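Local coordinates for holo-[acyl-carrier-protein] synthase (Thermotoga maritima, PDB 5XUM) that is a holo-[acyl-carrier-protein] synthase of the 4'-phosphopantetheinyl transferase superfamily, found here as an assembly of three copies of the chain, at residues R45-L56 / F85-L95. Sequence-based numbering, arbitrary orientation.
Sequences RFALKEAFFKAL and FGFFNYAHVSL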
ATOM      1  N   ARG A  45      19.764   0.185   1.960  1.00 32.54           N
ATOM      2  CA  ARG A  45      19.718   0.724   0.600  1.00 33.67           C
ATOM      3  C   ARG A  45      19.577  -0.368  -0.455  1.00 32.85           C
ATOM      4  O   ARG A  45      18.898  -0.170  -1.462  1.00 33.21           O
ATOM      5  CB  ARG A  45      20.934   1.613   0.305  1.00 34.97           C
ATOM      6  CG  ARG A  45      20.654   3.107   0.409  1.00 38.00           C
ATOM      7  CD  ARG A  45      20.091   3.489   1.768  1.00 39.22           C
ATOM      8  NE  ARG A  45      19.596   4.861   1.808  1.00 38.40           N
ATOM      9  CZ  ARG A  45      18.916   5.382   2.825  1.00 39.33           C
ATOM     10  NH1 ARG A  45      18.637   4.647   3.896  1.00 38.07           N
ATOM     11  NH2 ARG A  45      18.509   6.643   2.772  1.00 41.88           N
ATOM     12  N   PHE A  46      20.211  -1.514  -0.217  1.00 32.92           N
ATOM     13  CA  PHE A  46      20.051  -2.674  -1.090  1.00 35.02           C
ATOM     14  C   PHE A  46      18.600  -3.148  -1.079  1.00 33.41           C
ATOM     15  O   PHE A  46      18.021  -3.412  -2.137  1.00 31.83           O
ATOM     16  CB  PHE A  46      20.983  -3.816  -0.672  1.00 37.13           C
ATOM     17  CG  PHE A  46      21.238  -4.820  -1.764  1.00 41.01           C
ATOM     18  CD1 PHE A  46      20.361  -5.878  -1.980  1.00 42.45           C
ATOM     19  CD2 PHE A  46      22.353  -4.701  -2.583  1.00 45.70           C
ATOM     20  CE1 PHE A  46      20.592  -6.799  -2.992  1.00 45.54           C
ATOM     21  CE2 PHE A  46      22.593  -5.620  -3.595  1.00 49.83           C
ATOM     22  CZ  PHE A  46      21.710  -6.669  -3.799  1.00 47.54           C
ATOM     23  N   ALA A  47      18.024  -3.244   0.120  1.00 30.79           N
ATOM     24  CA  ALA A  47      16.640  -3.677   0.297  1.00 32.06           C
ATOM     25  C   ALA A  47      15.644  -2.711  -0.354  1.00 30.52           C
ATOM     26  O   ALA A  47      14.695  -3.147  -0.998  1.00 29.52           O
ATOM     27  CB  ALA A  47      16.322  -3.869   1.776  1.00 30.16           C
ATOM     28  N   LEU A  48      15.870  -1.409  -0.185  1.00 30.90           N
ATOM     29  CA  LEU A  48      15.016  -0.383  -0.798  1.00 30.05           C
ATOM     30  C   LEU A  48      15.046  -0.426  -2.327  1.00 29.02           C
ATOM     31  O   LEU A  48      14.002  -0.310  -2.976  1.00 27.30           O
ATOM     32  CB  LEU A  48      15.386   1.017  -0.289  1.00 30.69           C
ATOM     33  CG  LEU A  48      14.862   1.397   1.100  1.00 30.65           C
ATOM     34  CD1 LEU A  48      15.657   2.554   1.693  1.00 29.44           C
ATOM     35  CD2 LEU A  48      13.374   1.726   1.053  1.00 30.44           C
ATOM     36  N   LYS A  49      16.242  -0.602  -2.888  1.00 30.34           N
ATOM     37  CA  LYS A  49      16.422  -0.694  -4.342  1.00 31.70           C
ATOM     38  C   LYS A  49      15.766  -1.943  -4.919  1.00 29.31           C
ATOM     39  O   LYS A  49      15.120  -1.877  -5.965  1.00 32.21           O
ATOM     40  CB  LYS A  49      17.907  -0.655  -4.713  1.00 32.11           C
ATOM     41  CG  LYS A  49      18.549   0.713  -4.552  1.00 34.00           C
ATOM     42  CD  LYS A  49      20.060   0.595  -4.512  1.00 36.83           C
ATOM     43  CE  LYS A  49      20.698   1.811  -3.861  1.00 38.10           C
ATOM     44  NZ  LYS A  49      20.847   2.937  -4.820  1.00 38.99           N
ATOM     45  N   GLU A  50      15.935  -3.074  -4.233  1.00 30.78           N
ATOM     46  CA  GLU A  50      15.275  -4.328  -4.602  1.00 33.42           C
ATOM     47  C   GLU A  50      13.752  -4.199  -4.558  1.00 30.13           C
ATOM     48  O   GLU A  50      13.068  -4.603  -5.498  1.00 32.04           O
ATOM     49  CB  GLU A  50      15.730  -5.476  -3.692  1.00 37.05           C
ATOM     50  CG  GLU A  50      17.088  -6.067  -4.038  1.00 45.64           C
ATOM     51  CD  GLU A  50      17.025  -7.059  -5.187  1.00 52.92           C
ATOM     52  OE1 GLU A  50      17.101  -8.277  -4.924  1.00 65.74           O
ATOM     53  OE2 GLU A  50      16.894  -6.627  -6.351  1.00 57.88           O
ATOM     54  N   ALA A  51      13.232  -3.635  -3.466  1.00 27.08           N
ATOM     55  CA  ALA A  51      11.795  -3.363  -3.340  1.00 27.43           C
ATOM     56  C   ALA A  51      11.279  -2.438  -4.448  1.00 26.83           C
ATOM     57  O   ALA A  51      10.184  -2.653  -4.976  1.00 28.74           O
ATOM     58  CB  ALA A  51      11.474  -2.787  -1.970  1.00 23.93           C
ATOM     59  N   PHE A  52      12.067  -1.424  -4.802  1.00 26.85           N
ATOM     60  CA  PHE A  52      11.695  -0.499  -5.882  1.00 28.81           C
ATOM     61  C   PHE A  52      11.530  -1.221  -7.221  1.00 30.38           C
ATOM     62  O   PHE A  52      10.513  -1.059  -7.895  1.00 31.06           O
ATOM     63  CB  PHE A  52      12.697   0.659  -6.007  1.00 28.16           C
ATOM     64  CG  PHE A  52      12.434   1.565  -7.184  1.00 32.13           C
ATOM     65  CD1 PHE A  52      11.378   2.473  -7.163  1.00 31.02           C
ATOM     66  CD2 PHE A  52      13.238   1.502  -8.322  1.00 34.89           C
ATOM     67  CE1 PHE A  52      11.131   3.304  -8.252  1.00 32.26           C
ATOM     68  CE2 PHE A  52      12.996   2.330  -9.412  1.00 36.08           C
ATOM     69  CZ  PHE A  52      11.942   3.234  -9.377  1.00 34.43           C
ATOM     70  N   PHE A  53      12.523  -2.022  -7.600  1.00 32.09           N
ATOM     71  CA  PHE A  53      12.456  -2.749  -8.866  1.00 34.39           C
ATOM     72  C   PHE A  53      11.367  -3.821  -8.899  1.00 32.79           C
ATOM     73  O   PHE A  53      10.821  -4.108  -9.964  1.00 37.32           O
ATOM     74  CB  PHE A  53      13.826  -3.310  -9.262  1.00 37.41           C
ATOM     75  CG  PHE A  53      14.802  -2.253  -9.695  1.00 38.60           C
ATOM     76  CD1 PHE A  53      14.609  -1.553 -10.883  1.00 40.88           C
ATOM     77  CD2 PHE A  53      15.907  -1.947  -8.915  1.00 42.02           C
ATOM     78  CE1 PHE A  53      15.503  -0.572 -11.282  1.00 40.23           C
ATOM     79  CE2 PHE A  53      16.804  -0.965  -9.309  1.00 43.27           C
ATOM     80  CZ  PHE A  53      16.603  -0.280 -10.494  1.00 40.57           C
ATOM     81  N   LYS A  54      11.048  -4.393  -7.738  1.00 31.81           N
ATOM     82  CA  LYS A  54       9.902  -5.299  -7.604  1.00 33.79           C
ATOM     83  C   LYS A  54       8.583  -4.569  -7.865  1.00 32.03           C
ATOM     84  O   LYS A  54       7.678  -5.118  -8.498  1.00 30.75           O
ATOM     85  CB  LYS A  54       9.863  -5.951  -6.216  1.00 34.85           C
ATOM     86  CG  LYS A  54      10.867  -7.076  -6.001  1.00 38.29           C
ATOM     87  CD  LYS A  54      10.488  -7.886  -4.770  1.00 40.63           C
ATOM     88  CE  LYS A  54      11.456  -9.028  -4.509  1.00 46.88           C
ATOM     89  NZ  LYS A  54      12.634  -8.573  -3.725  1.00 50.27           N
ATOM     90  N   ALA A  55       8.485  -3.336  -7.368  1.00 28.94           N
ATOM     91  CA  ALA A  55       7.303  -2.490  -7.567  1.00 28.92           C
ATOM     92  C   ALA A  55       7.071  -2.105  -9.038  1.00 32.16           C
ATOM     93  O   ALA A  55       5.928  -1.920  -9.459  1.00 31.68           O
ATOM     94  CB  ALA A  55       7.388  -1.246  -6.691  1.00 25.49           C
ATOM     95  N   LEU A  56       8.155  -1.987  -9.804  1.00 34.46           N
ATOM     96  CA  LEU A  56       8.075  -1.697 -11.241  1.00 38.42           C
ATOM     97  C   LEU A  56       7.477  -2.850 -12.048  1.00 45.65           C
ATOM     98  O   LEU A  56       6.743  -2.624 -13.012  1.00 53.80           O
ATOM     99  CB  LEU A  56       9.452  -1.325 -11.806  1.00 40.08           C
ATOM    100  CG  LEU A  56      10.085   0.012 -11.406  1.00 40.56           C
ATOM    101  CD1 LEU A  56      11.448   0.163 -12.070  1.00 43.87           C
ATOM    102  CD2 LEU A  56       9.186   1.195 -11.753  1.00 40.89           C
ATOM    103  N   PHE A  85      11.565   5.544 -15.138  1.00 47.52           N
ATOM    104  CA  PHE A  85      11.131   4.182 -14.829  1.00 47.87           C
ATOM    105  C   PHE A  85       9.633   3.983 -15.070  1.00 47.34           C
ATOM    106  O   PHE A  85       9.162   2.851 -15.177  1.00 49.50           O
ATOM    107  CB  PHE A  85      11.480   3.815 -13.381  1.00 45.48           C
ATOM    108  CG  PHE A  85      12.955   3.841 -13.081  1.00 41.89           C
ATOM    109  CD1 PHE A  85      13.779   2.792 -13.475  1.00 42.78           C
ATOM    110  CD2 PHE A  85      13.519   4.911 -12.393  1.00 44.27           C
ATOM    111  CE1 PHE A  85      15.136   2.813 -13.195  1.00 44.31           C
ATOM    112  CE2 PHE A  85      14.876   4.937 -12.111  1.00 44.15           C
ATOM    113  CZ  PHE A  85      15.687   3.888 -12.516  1.00 45.60           C
ATOM    114  N   GLY A  86       8.895   5.088 -15.151  1.00 49.53           N
ATOM    115  CA  GLY A  86       7.445   5.059 -15.362  1.00 47.25           C
ATOM    116  C   GLY A  86       6.829   6.427 -15.153  1.00 47.23           C
ATOM    117  O   GLY A  86       7.547   7.422 -15.009  1.00 51.61           O
ATOM    118  N   PHE A  87       5.499   6.489 -15.133  1.00 48.87           N
ATOM    119  CA  PHE A  87       4.806   7.766 -14.936  1.00 51.03           C
ATOM    120  C   PHE A  87       4.187   7.936 -13.544  1.00 44.63           C
ATOM    121  O   PHE A  87       3.387   8.849 -13.322  1.00 46.91           O
ATOM    122  CB  PHE A  87       3.785   8.040 -16.057  1.00 52.73           C
ATOM    123  CG  PHE A  87       2.609   7.101 -16.070  1.00 57.52           C
ATOM    124  CD1 PHE A  87       1.381   7.499 -15.546  1.00 61.07           C
ATOM    125  CD2 PHE A  87       2.718   5.829 -16.625  1.00 61.96           C
ATOM    126  CE1 PHE A  87       0.291   6.641 -15.561  1.00 72.12           C
ATOM    127  CE2 PHE A  87       1.632   4.966 -16.644  1.00 67.41           C
ATOM    128  CZ  PHE A  87       0.416   5.372 -16.112  1.00 73.04           C
ATOM    129  N   PHE A  88       4.563   7.064 -12.609  1.00 36.72           N
ATOM    130  CA  PHE A  88       4.183   7.255 -11.212  1.00 31.79           C
ATOM    131  C   PHE A  88       4.779   8.577 -10.735  1.00 30.26           C
ATOM    132  O   PHE A  88       5.906   8.919 -11.098  1.00 32.65           O
ATOM    133  CB  PHE A  88       4.654   6.081 -10.332  1.00 28.02           C
ATOM    134  CG  PHE A  88       6.144   5.853 -10.354  1.00 28.62           C
ATOM    135  CD1 PHE A  88       6.718   4.997 -11.290  1.00 30.49           C
ATOM    136  CD2 PHE A  88       6.974   6.489  -9.435  1.00 31.44           C
ATOM    137  CE1 PHE A  88       8.090   4.791 -11.317  1.00 30.81           C
ATOM    138  CE2 PHE A  88       8.349   6.290  -9.459  1.00 31.69           C
ATOM    139  CZ  PHE A  88       8.907   5.437 -10.399  1.00 31.45           C
ATOM    140  N   ASN A  89       4.021   9.341  -9.956  1.00 28.88           N
ATOM    141  CA  ASN A  89       4.552  10.589  -9.411  1.00 31.37           C
ATOM    142  C   ASN A  89       4.740  10.557  -7.898  1.00 31.36           C
ATOM    143  O   ASN A  89       5.266  11.502  -7.309  1.00 33.99           O
ATOM    144  CB  ASN A  89       3.747  11.816  -9.874  1.00 31.76           C
ATOM    145  CG  ASN A  89       2.267  11.726  -9.544  1.00 32.63           C
ATOM    146  OD1 ASN A  89       1.752  10.673  -9.162  1.00 31.16           O
ATOM    147  ND2 ASN A  89       1.571  12.848  -9.698  1.00 32.42           N
ATOM    148  N   TYR A  90       4.326   9.455  -7.280  1.00 28.88           N
ATOM    149  CA  TYR A  90       4.534   9.260  -5.852  1.00 31.10           C
ATOM    150  C   TYR A  90       5.180   7.916  -5.557  1.00 30.87           C
ATOM    151  O   TYR A  90       4.766   6.880  -6.084  1.00 27.45           O
ATOM    152  CB  TYR A  90       3.224   9.433  -5.070  1.00 32.50           C
ATOM    153  CG  TYR A  90       2.899  10.879  -4.787  1.00 32.68           C
ATOM    154  CD1 TYR A  90       3.212  11.454  -3.556  1.00 31.90           C
ATOM    155  CD2 TYR A  90       2.302  11.682  -5.758  1.00 35.17           C
ATOM    156  CE1 TYR A  90       2.929  12.784  -3.296  1.00 35.82           C
ATOM    157  CE2 TYR A  90       2.014  13.012  -5.507  1.00 35.46           C
ATOM    158  CZ  TYR A  90       2.331  13.558  -4.280  1.00 37.69           C
ATOM    159  OH  TYR A  90       2.046  14.879  -4.035  1.00 44.39           O
ATOM    160  N   ALA A  91       6.222   7.956  -4.735  1.00 30.35           N
ATOM    161  CA  ALA A  91       6.840   6.753  -4.205  1.00 30.33           C
ATOM    162  C   ALA A  91       6.769   6.831  -2.691  1.00 29.25           C
ATOM    163  O   ALA A  91       7.421   7.667  -2.067  1.00 32.53           O
ATOM    164  CB  ALA A  91       8.282   6.632  -4.673  1.00 30.39           C
ATOM    165  N   HIS A  92       5.937   5.975  -2.112  1.00 27.62           N
ATOM    166  CA  HIS A  92       5.803   5.892  -0.672  1.00 27.54           C
ATOM    167  C   HIS A  92       6.678   4.774  -0.201  1.00 28.22           C
ATOM    168  O   HIS A  92       6.468   3.606  -0.554  1.00 26.48           O
ATOM    169  CB  HIS A  92       4.343   5.674  -0.294  1.00 25.38           C
ATOM    170  CG  HIS A  92       3.418   6.747  -0.820  1.00 28.60           C
ATOM    171  ND1 HIS A  92       3.316   7.963  -0.246  1.00 29.88           N
ATOM    172  CD2 HIS A  92       2.548   6.753  -1.912  1.00 28.09           C
ATOM    173  CE1 HIS A  92       2.424   8.706  -0.928  1.00 30.48           C
ATOM    174  NE2 HIS A  92       1.955   7.965  -1.947  1.00 29.46           N
ATOM    175  N   VAL A  93       7.696   5.128   0.577  1.00 26.91           N
ATOM    176  CA  VAL A  93       8.724   4.170   0.965  1.00 28.42           C
ATOM    177  C   VAL A  93       8.900   4.101   2.484  1.00 27.48           C
ATOM    178  O   VAL A  93       8.664   5.078   3.198  1.00 26.52           O
ATOM    179  CB  VAL A  93      10.086   4.429   0.251  1.00 29.11           C
ATOM    180  CG1 VAL A  93       9.901   4.534  -1.260  1.00 27.16           C
ATOM    181  CG2 VAL A  93      10.769   5.677   0.785  1.00 29.51           C
ATOM    182  N   SER A  94       9.287   2.926   2.966  1.00 26.35           N
ATOM    183  CA  SER A  94       9.603   2.737   4.376  1.00 26.03           C
ATOM    184  C   SER A  94      10.672   1.666   4.531  1.00 26.74           C
ATOM    185  O   SER A  94      10.752   0.734   3.726  1.00 24.15           O
ATOM    186  CB  SER A  94       8.353   2.362   5.176  1.00 25.49           C
ATOM    187  OG  SER A  94       8.613   2.424   6.574  1.00 26.13           O
ATOM    188  N   LEU A  95      11.487   1.818   5.570  1.00 27.77           N
ATOM    189  CA  LEU A  95      12.568   0.892   5.869  1.00 28.29           C
ATOM    190  C   LEU A  95      12.659   0.662   7.372  1.00 27.82           C
ATOM    191  O   LEU A  95      12.575   1.605   8.163  1.00 27.66           O
ATOM    192  CB  LEU A  95      13.904   1.430   5.338  1.00 28.31           C
ATOM    193  CG  LEU A  95      15.190   0.715   5.774  1.00 29.26           C
ATOM    194  CD1 LEU A  95      15.353  -0.626   5.062  1.00 28.78           C
ATOM    195  CD2 LEU A  95      16.403   1.606   5.544  1.00 28.43           C
TER
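F85 offers its ring face to the edges of F52 and F53, and the three form an aromatic cluster where the C-terminal end of helix 38-56 packs against the loop leading into strand 90-97. This is the alpha-on-beta layering of the 4'-phosphopantetheinyl transferase fold, with the 45-56 and 90-95 axes at 145°, closer to antiparallel than to parallel. The tight end is almost entirely side-chain carbon. F52, with CG anti to the backbone N (chi1 175°), reaches toward the loop and sets its edge on F85 in a T-shaped pair, centroids 5.2 Å apart and planes at 85°; CE2 sits over the middle of that face. F53 brings its edge to F85 in an offset version of the same arrangement, at 6.0 Å between centroids. L56 forks between two rings: CD1 meets F85 CD1 at 3.8 Å, while CD2 crosses to F88 CE1. F88 CZ in turn lies near the plane of the F52 ring, at its edge. V68 and L79 of neighbouring strands close around these rings.

Toward the start of the segment 45-56 the packing thins. L48 CD2 rests 3.9 Å from S94 O and farther, 4.3 Å, from V93 CB; L95, partly exposed, lays CD2 and CB against L48 CD1. The R45 guanidinium is held by the carbonyl of F70 through NH2; its NH1 merely brushes L95 CD2 at 4.1 Å, and that same methyl lies 4.0 Å from L48 CD1.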